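Local coordinates for HTH-type transcriptional regulator mcbR (Escherichia coli UMEA 3718-1, PDB 4P9F), which binds the promoter of McbA and represses its expression, which keeps colanic acid from being overproduced, and matters for biofilm formation, at the interface of chains A and B. Numbering follows the deposited sequence. Chains: chain A/B, HTH-type transcriptional regulator mcbR.

Contact 1: the interface of chains A and B. Residues chain A 55-56, 79, 82, 148, 151-152, 155; chain B 144-145, 147-148, 151.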
ATOM      1  N   VAL A  55       2.808   3.987   9.287  1.00 26.55           N
ATOM      2  CA  VAL A  55       2.026   3.247   8.292  1.00 23.25           C
ATOM      3  C   VAL A  55       0.933   2.391   8.957  1.00 28.97           C
ATOM      4  O   VAL A  55       0.355   1.504   8.319  1.00 29.21           O
ATOM      5  CB  VAL A  55       2.927   2.367   7.372  1.00 28.77           C
ATOM      6  CG1 VAL A  55       3.885   3.253   6.592  1.00 27.75           C
ATOM      7  CG2 VAL A  55       3.665   1.282   8.170  1.00 25.70           C
ATOM      8  N   ASN A  56       0.674   2.653  10.238  1.00 27.30           N
ATOM      9  CA  ASN A  56      -0.383   1.966  10.999  1.00 28.16           C
ATOM     10  C   ASN A  56      -0.163   0.468  11.199  1.00 29.01           C
ATOM     11  O   ASN A  56      -1.112  -0.290  11.389  1.00 28.90           O
ATOM     12  CB  ASN A  56      -1.733   2.206  10.312  1.00 23.48           C
ATOM     13  CG  ASN A  56      -2.092   3.674  10.284  1.00 36.55           C
ATOM     14  OD1 ASN A  56      -1.973   4.351  11.286  1.00 36.95           O
ATOM     15  ND2 ASN A  56      -2.461   4.181   9.120  1.00 38.20           N
ATOM     16  N   ILE A  79      -8.014  -6.497   4.199  1.00 21.62           N
ATOM     17  CA  ILE A  79      -6.629  -6.721   3.786  1.00 20.93           C
ATOM     18  C   ILE A  79      -6.547  -7.813   2.719  1.00 27.36           C
ATOM     19  O   ILE A  79      -5.804  -7.683   1.740  1.00 25.43           O
ATOM     20  CB  ILE A  79      -5.746  -7.118   4.989  1.00 23.40           C
ATOM     21  CG1 ILE A  79      -5.623  -5.930   5.949  1.00 24.59           C
ATOM     22  CG2 ILE A  79      -4.360  -7.603   4.520  1.00 22.42           C
ATOM     23  CD1 ILE A  79      -5.007  -6.277   7.304  1.00 23.58           C
ATOM     24  N   ILE A  82      -7.892  -6.529  -0.673  1.00 23.15           N
ATOM     25  CA  ILE A  82      -6.918  -5.659  -1.314  1.00 21.14           C
ATOM     26  C   ILE A  82      -5.760  -6.471  -1.891  1.00 26.93           C
ATOM     27  O   ILE A  82      -5.404  -6.328  -3.058  1.00 23.94           O
ATOM     28  CB  ILE A  82      -6.351  -4.599  -0.340  1.00 24.52           C
ATOM     29  CG1 ILE A  82      -7.475  -3.720   0.232  1.00 21.58           C
ATOM     30  CG2 ILE A  82      -5.319  -3.716  -1.063  1.00 25.94           C
ATOM     31  CD1 ILE A  82      -7.043  -2.846   1.414  1.00 26.82           C
HETATM   32  N   MSE A 148       4.041  -2.686  -1.504  1.00 24.06           N
HETATM   33  CA  MSE A 148       2.677  -2.573  -0.990  1.00 22.23           C
HETATM   34  C   MSE A 148       2.148  -3.940  -0.536  1.00 22.27           C
HETATM   35  O   MSE A 148       1.462  -4.055   0.485  1.00 22.35           O
HETATM   36  CB  MSE A 148       1.742  -1.974  -2.044  1.00 23.60           C
HETATM   37  CG  MSE A 148       0.327  -1.787  -1.506  1.00 27.90           C
HETATM   38 SE   MSE A 148      -0.737  -0.520  -2.533  0.78 38.22          SE
HETATM   39  CE  MSE A 148       0.434   1.015  -2.304  1.00 36.99           C
ATOM     40  N   GLN A 151       3.669  -4.631   2.690  1.00 22.70           N
ATOM     41  CA  GLN A 151       3.008  -3.781   3.682  1.00 25.69           C
ATOM     42  C   GLN A 151       1.713  -4.450   4.189  1.00 30.84           C
ATOM     43  O   GLN A 151       1.428  -4.487   5.389  1.00 24.55           O
ATOM     44  CB  GLN A 151       2.710  -2.429   3.053  1.00 27.53           C
ATOM     45  CG  GLN A 151       2.745  -1.259   3.976  1.00 41.49           C
ATOM     46  CD  GLN A 151       2.302   0.019   3.288  1.00 34.14           C
ATOM     47  OE1 GLN A 151       1.435   0.723   3.782  1.00 35.51           O
ATOM     48  NE2 GLN A 151       2.891   0.311   2.138  1.00 33.71           N
ATOM     49  N   LEU A 152       0.941  -5.007   3.265  1.00 20.88           N
ATOM     50  CA  LEU A 152      -0.322  -5.649   3.633  1.00 21.54           C
ATOM     51  C   LEU A 152      -0.081  -6.943   4.427  1.00 22.56           C
ATOM     52  O   LEU A 152      -0.847  -7.274   5.327  1.00 23.11           O
ATOM     53  CB  LEU A 152      -1.153  -5.899   2.379  1.00 20.43           C
ATOM     54  CG  LEU A 152      -1.688  -4.598   1.746  1.00 26.46           C
ATOM     55  CD1 LEU A 152      -2.211  -4.825   0.313  1.00 21.90           C
ATOM     56  CD2 LEU A 152      -2.808  -3.993   2.622  1.00 21.53           C
ATOM     57  N   ARG A 155       0.415  -5.874   7.922  1.00 21.26           N
ATOM     58  CA  ARG A 155      -0.869  -5.510   8.536  1.00 25.83           C
ATOM     59  C   ARG A 155      -1.664  -6.765   8.956  1.00 26.03           C
ATOM     60  O   ARG A 155      -2.243  -6.807  10.027  1.00 28.36           O
ATOM     61  CB  ARG A 155      -1.701  -4.661   7.552  1.00 27.64           C
ATOM     62  CG  ARG A 155      -1.122  -3.285   7.269  1.00 29.07           C
ATOM     63  CD  ARG A 155      -1.132  -2.384   8.483  1.00 26.36           C
ATOM     64  NE  ARG A 155      -2.447  -1.830   8.835  1.00 27.70           N
ATOM     65  CZ  ARG A 155      -2.963  -0.751   8.235  1.00 25.93           C
ATOM     66  NH1 ARG A 155      -2.305  -0.176   7.236  1.00 25.61           N
ATOM     67  NH2 ARG A 155      -4.124  -0.252   8.614  1.00 31.19           N
TER
ATOM     68  N   ILE B 144      -8.413   0.916   5.063  1.00 21.89           N
ATOM     69  CA  ILE B 144      -7.076   0.454   4.674  1.00 24.09           C
ATOM     70  C   ILE B 144      -6.854   0.622   3.166  1.00 27.22           C
ATOM     71  O   ILE B 144      -5.765   0.995   2.740  1.00 22.83           O
ATOM     72  CB  ILE B 144      -6.838  -1.020   5.079  1.00 25.76           C
ATOM     73  CG1 ILE B 144      -7.007  -1.164   6.606  1.00 27.61           C
ATOM     74  CG2 ILE B 144      -5.422  -1.457   4.651  1.00 25.53           C
ATOM     75  CD1 ILE B 144      -6.847  -2.580   7.131  1.00 25.82           C
ATOM     76  N   LEU B 145      -7.894   0.363   2.373  1.00 21.33           N
ATOM     77  CA  LEU B 145      -7.855   0.609   0.942  1.00 25.79           C
ATOM     78  C   LEU B 145      -7.576   2.091   0.682  1.00 23.75           C
ATOM     79  O   LEU B 145      -6.737   2.434  -0.139  1.00 22.47           O
ATOM     80  CB  LEU B 145      -9.183   0.178   0.284  1.00 21.43           C
ATOM     81  CG  LEU B 145      -9.444   0.530  -1.181  1.00 21.58           C
ATOM     82  CD1 LEU B 145      -8.370  -0.014  -2.116  1.00 23.79           C
ATOM     83  CD2 LEU B 145     -10.824  -0.016  -1.587  1.00 22.24           C
ATOM     84  N   GLU B 147      -6.106   4.202   2.720  1.00 25.39           N
ATOM     85  CA  GLU B 147      -4.722   4.454   3.110  1.00 25.95           C
ATOM     86  C   GLU B 147      -3.804   4.156   1.922  1.00 26.06           C
ATOM     87  O   GLU B 147      -2.918   4.940   1.582  1.00 26.02           O
ATOM     88  CB  GLU B 147      -4.277   3.562   4.281  1.00 26.00           C
ATOM     89  CG  GLU B 147      -4.815   3.882   5.663  1.00 32.68           C
ATOM     90  CD  GLU B 147      -4.276   2.891   6.691  1.00 36.62           C
ATOM     91  OE1 GLU B 147      -3.051   2.593   6.660  1.00 36.17           O
ATOM     92  OE2 GLU B 147      -5.076   2.393   7.504  1.00 43.65           O
HETATM   93  N   MSE B 148      -4.016   2.999   1.300  1.00 25.29           N
HETATM   94  CA  MSE B 148      -3.161   2.594   0.189  1.00 27.27           C
HETATM   95  C   MSE B 148      -3.247   3.604  -0.961  1.00 22.13           C
HETATM   96  O   MSE B 148      -2.233   3.956  -1.557  1.00 22.57           O
HETATM   97  CB  MSE B 148      -3.531   1.188  -0.308  1.00 21.58           C
HETATM   98  CG  MSE B 148      -3.356   0.041   0.730  1.00 28.92           C
HETATM   99 SE   MSE B 148      -1.528  -0.033   1.480  0.77 36.09          SE
HETATM  100  CE  MSE B 148      -1.905   0.762   3.222  1.00 30.27           C
ATOM    101  N   GLN B 151      -1.367   6.747  -0.132  1.00 26.55           N
ATOM    102  CA  GLN B 151       0.089   6.514  -0.229  1.00 24.20           C
ATOM    103  C   GLN B 151       0.587   6.721  -1.646  1.00 24.73           C
ATOM    104  O   GLN B 151       1.629   7.327  -1.887  1.00 28.93           O
ATOM    105  CB  GLN B 151       0.443   5.096   0.210  1.00 26.23           C
ATOM    106  CG  GLN B 151       0.569   4.926   1.689  1.00 37.87           C
ATOM    107  CD  GLN B 151       1.191   3.594   2.068  1.00 35.62           C
ATOM    108  OE1 GLN B 151       1.939   2.987   1.300  1.00 31.41           O
ATOM    109  NE2 GLN B 151       0.887   3.146   3.261  1.00 40.65           N
TER
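Charge pairing carries one end of this patch of the two-fold interface between the McbR subunits. A:Arg155 and B:Glu147 meet tip to tip, the guanidinium and carboxylate planes 19° apart; the arginine grips end-on, NH1 to one oxygen and NH2 to the other. NH1 of A:Arg155 lies 2.9 Å from OE1 of B:Glu147, a salt bridge and charged hydrogen bond that meets OE1 from above the carboxylate plane. NH2 instead bonds at 3.0 Å to the syn lone pair of OE2 of B:Glu147. The arginine chain is bent at chi2 and chi3 to bring its end there, whereas the glutamate is extended beyond CG. A second donor reaches the same carboxylate: the amide ND2 of A:Asn56 bonds at 3.0 Å to OE1 of B:Glu147, also from above the plane. OE1 thus accepts from two donors, which would favour the ionised acid. CB of A:Asn56 also lies over one guanidinium face near its rim, which may help to limit its rotation.

Amide pairing follows at the two copies of Gln151, which meet tip to tip with their planes nearly coplanar, 8° apart. NE2 of A:Gln151 donates at 3.0 Å to an in-plane lone pair of OE1 of B:Gln151. The reciprocal bond from NE2 of B:Gln151 to OE1 of A:Gln151 is modelled short, at 2.5 Å, and completes a cyclic pair.

Apolar packing fills the other flank. The selenomethionines slide past each other, CG anti to the backbone N in A:Met148 (chi1 -177°) but anti to the carbonyl carbon in B:Met148; CG of A:Met148 lies 3.9 Å from SE of B:Met148. The side chains of B:Ile144 and A:Ile79 cross obliquely, CD1 of the first 3.8 Å from CG1 of the second, while CD1 of A:Ile82 presses on CA of B:Leu145 at 3.6 Å.

Helix 143-156 of both chains supplies most of this surface, joined by helix 73-95 of chain A and by A:Val55 and A:Asn56 in the loop following helix 42-54.

Contact 2: the interface of chains A and B. Residues chain A 50-51, 53-55; chain B 8, 11, 15, 51, 55.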
ATOM      1  N   LEU A  50       8.412   3.924  15.361  1.00 23.63           N
ATOM      2  CA  LEU A  50       7.625   5.072  14.887  1.00 23.67           C
ATOM      3  C   LEU A  50       7.389   5.005  13.391  1.00 26.96           C
ATOM      4  O   LEU A  50       6.340   5.442  12.916  1.00 21.24           O
ATOM      5  CB  LEU A  50       8.299   6.393  15.266  1.00 29.84           C
ATOM      6  CG  LEU A  50       8.181   6.700  16.761  1.00 28.60           C
ATOM      7  CD1 LEU A  50       9.022   7.911  17.162  1.00 28.64           C
ATOM      8  CD2 LEU A  50       6.711   6.911  17.119  1.00 29.43           C
ATOM      9  N   ARG A  51       8.349   4.446  12.650  1.00 22.06           N
ATOM     10  CA  ARG A  51       8.142   4.218  11.217  1.00 24.84           C
ATOM     11  C   ARG A  51       6.956   3.271  10.994  1.00 25.84           C
ATOM     12  O   ARG A  51       6.165   3.460  10.074  1.00 23.56           O
ATOM     13  CB  ARG A  51       9.399   3.608  10.588  1.00 24.72           C
ATOM     14  CG  ARG A  51      10.573   4.577  10.403  1.00 24.78           C
ATOM     15  CD  ARG A  51      11.745   3.860   9.707  1.00 28.33           C
ATOM     16  NE  ARG A  51      12.879   4.764   9.516  1.00 27.57           N
ATOM     17  CZ  ARG A  51      13.982   4.452   8.853  1.00 30.20           C
ATOM     18  NH1 ARG A  51      14.115   3.232   8.329  1.00 25.15           N
ATOM     19  NH2 ARG A  51      14.940   5.360   8.721  1.00 26.29           N
ATOM     20  N   VAL A  53       4.463   2.826  13.192  1.00 24.98           N
ATOM     21  CA  VAL A  53       3.289   3.587  13.601  1.00 23.50           C
ATOM     22  C   VAL A  53       2.789   4.440  12.434  1.00 30.89           C
ATOM     23  O   VAL A  53       1.596   4.511  12.190  1.00 25.92           O
ATOM     24  CB  VAL A  53       3.576   4.472  14.831  1.00 24.41           C
ATOM     25  CG1 VAL A  53       2.472   5.549  15.035  1.00 25.04           C
ATOM     26  CG2 VAL A  53       3.757   3.599  16.068  1.00 25.51           C
ATOM     27  N   SER A  54       3.706   5.068  11.704  1.00 23.20           N
ATOM     28  CA  SER A  54       3.323   5.986  10.630  1.00 28.05           C
ATOM     29  C   SER A  54       2.580   5.284   9.481  1.00 25.72           C
ATOM     30  O   SER A  54       1.842   5.934   8.739  1.00 31.86           O
ATOM     31  CB  SER A  54       4.550   6.729  10.087  1.00 30.49           C
ATOM     32  OG  SER A  54       5.366   5.859   9.330  1.00 50.88           O
ATOM     33  N   VAL A  55       2.808   3.987   9.287  1.00 26.55           N
ATOM     34  CA  VAL A  55       2.026   3.247   8.292  1.00 23.25           C
ATOM     35  C   VAL A  55       0.933   2.391   8.957  1.00 28.97           C
ATOM     36  O   VAL A  55       0.355   1.504   8.319  1.00 29.21           O
ATOM     37  CB  VAL A  55       2.927   2.367   7.372  1.00 28.77           C
ATOM     38  CG1 VAL A  55       3.885   3.253   6.592  1.00 27.75           C
ATOM     39  CG2 VAL A  55       3.665   1.282   8.170  1.00 25.70           C
TER
ATOM     40  N   LEU B   8       4.310  13.081  14.139  1.00 49.77           N
ATOM     41  CA  LEU B   8       3.379  12.383  13.254  1.00 57.75           C
ATOM     42  C   LEU B   8       2.515  13.393  12.494  1.00 55.31           C
ATOM     43  O   LEU B   8       2.190  13.190  11.330  1.00 53.21           O
ATOM     44  CB  LEU B   8       2.505  11.406  14.042  1.00 55.56           C
ATOM     45  CG  LEU B   8       3.263  10.257  14.723  1.00 48.62           C
ATOM     46  CD1 LEU B   8       2.335   9.461  15.641  1.00 43.94           C
ATOM     47  CD2 LEU B   8       3.933   9.357  13.683  1.00 49.46           C
ATOM     48  N   GLU B  11       4.497  15.013   9.678  1.00 41.49           N
ATOM     49  CA  GLU B  11       4.579  14.055   8.581  1.00 40.17           C
ATOM     50  C   GLU B  11       3.290  14.128   7.738  1.00 41.08           C
ATOM     51  O   GLU B  11       3.350  14.146   6.510  1.00 38.65           O
ATOM     52  CB  GLU B  11       4.834  12.650   9.129  1.00 42.12           C
ATOM     53  CG  GLU B  11       5.011  11.575   8.074  1.00 49.76           C
ATOM     54  CD  GLU B  11       5.268  10.191   8.667  1.00 54.52           C
ATOM     55  OE1 GLU B  11       5.210  10.036   9.906  1.00 46.36           O
ATOM     56  OE2 GLU B  11       5.529   9.259   7.879  1.00 60.91           O
ATOM     57  N   LYS B  15       3.056  15.056   3.749  1.00 37.83           N
ATOM     58  CA  LYS B  15       2.406  14.116   2.831  1.00 38.78           C
ATOM     59  C   LYS B  15       1.352  14.853   2.019  1.00 43.73           C
ATOM     60  O   LYS B  15       1.225  14.651   0.814  1.00 45.03           O
ATOM     61  CB  LYS B  15       1.759  12.956   3.598  1.00 38.74           C
ATOM     62  CG  LYS B  15       2.732  11.917   4.178  1.00 31.43           C
ATOM     63  CD  LYS B  15       1.970  10.834   4.965  1.00 37.58           C
ATOM     64  CE  LYS B  15       2.913   9.776   5.528  1.00 47.03           C
ATOM     65  NZ  LYS B  15       2.210   8.770   6.376  1.00 52.07           N
ATOM     66  N   ARG B  51      11.520   9.765   8.425  1.00 26.07           N
ATOM     67  CA  ARG B  51      10.507   8.712   8.261  1.00 30.81           C
ATOM     68  C   ARG B  51       9.925   8.732   6.850  1.00 30.64           C
ATOM     69  O   ARG B  51       9.688   7.680   6.262  1.00 27.10           O
ATOM     70  CB  ARG B  51       9.398   8.811   9.321  1.00 30.96           C
ATOM     71  CG  ARG B  51       9.884   8.350  10.702  1.00 36.68           C
ATOM     72  CD  ARG B  51       8.756   8.169  11.728  1.00 39.57           C
ATOM     73  NE  ARG B  51       7.755   9.222  11.676  1.00 37.00           N
ATOM     74  CZ  ARG B  51       7.758  10.297  12.453  1.00 39.51           C
ATOM     75  NH1 ARG B  51       8.713  10.473  13.361  1.00 38.99           N
ATOM     76  NH2 ARG B  51       6.795  11.194  12.327  1.00 42.46           N
ATOM     77  N   VAL B  55       9.886   5.669   3.622  1.00 31.22           N
ATOM     78  CA  VAL B  55       8.786   5.149   2.785  1.00 29.40           C
ATOM     79  C   VAL B  55       8.862   5.708   1.354  1.00 30.34           C
ATOM     80  O   VAL B  55       7.905   5.590   0.573  1.00 30.32           O
ATOM     81  CB  VAL B  55       7.386   5.478   3.357  1.00 27.40           C
ATOM     82  CG1 VAL B  55       7.270   4.946   4.778  1.00 22.95           C
ATOM     83  CG2 VAL B  55       7.116   6.996   3.343  1.00 24.79           C
TER
HETATM   84  O   HOH W   1       1.020   6.170   5.915  1.00 40.50           O
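Helix 42-54 of chain A, the recognition helix of the helix-turn-helix motif in this GntR-family repressor, packs against helices 6-19 and 42-54 of chain B. The tighter side is built around A:Ser54, which has the largest surface hidden by the partner in this patch, A:Leu50 and the aliphatic parts of the two Arg51 side chains. These arginines cross obliquely, CG of A:Arg51 lying 3.8 Å from CG of B:Arg51. Their chains then diverge: A:Arg51 stays extended to NE, whereas B:Arg51 bends at chi3 (-42°), its CD packing against CB and the carbonyl group of A:Leu50.

That bend turns the guanidinium toward its own chain. NE and NH2 of B:Arg51 grip OE1 of B:Glu11 side-on, at 3.2 Å from NE and 3.1 Å from NH2 to OE1. OE1 lies in the guanidinium plane, yet both donors meet it from above the carboxylate plane. The glutamate, extended from a CG anti to the backbone N (chi1 -177°), sets its carboxylate beside A:Ser54, OE1 of B:Glu11 lying 3.4 Å from CB of A:Ser54. The hydroxyl of A:Ser54, in the crowded position between backbone N and carbonyl carbon (chi1 72°), turns to its own helix, where OG bonds at 2.6 Å to O of A:Arg51 from above the carbonyl plane. An alanine in place of B:Glu11 would remove the carboxylate and would probably leave the bent B:Arg51 side chain less fixed and A:Ser54 less well covered.

Looser contacts border this core. The side chains of A:Val53 and B:Leu8 cross at about a right angle, CG1 of the first 4.0 Å from CD1 of the second. The watery side lies at B:Lys15, whose NZ is 2.9 Å from water 1. That water also sits 3.0 Å from O of A:Ser54, bridging the subunits.

The patch brings the two DNA-binding regions together, just past the helix-turn-helix motif, and probably helps to set their placement for operator binding.

The C-alpha centres of contact 1 and contact 2 lie about 13 Å apart, and A:Val55 belongs to both. Just beyond helix 42-54, this loop residue joins the side where the DNA-binding regions meet to the side dominated by helix 143-156, which lies in the FCD region. Contact 1 has direct polar bonds across, contact 2 does not. With twins generated by the two-fold relation, the contacts form parts of one larger interface. Their proximity suggests a route by which changes in the FCD region could influence the DNA-binding regions, although the structure alone does not show such coupling.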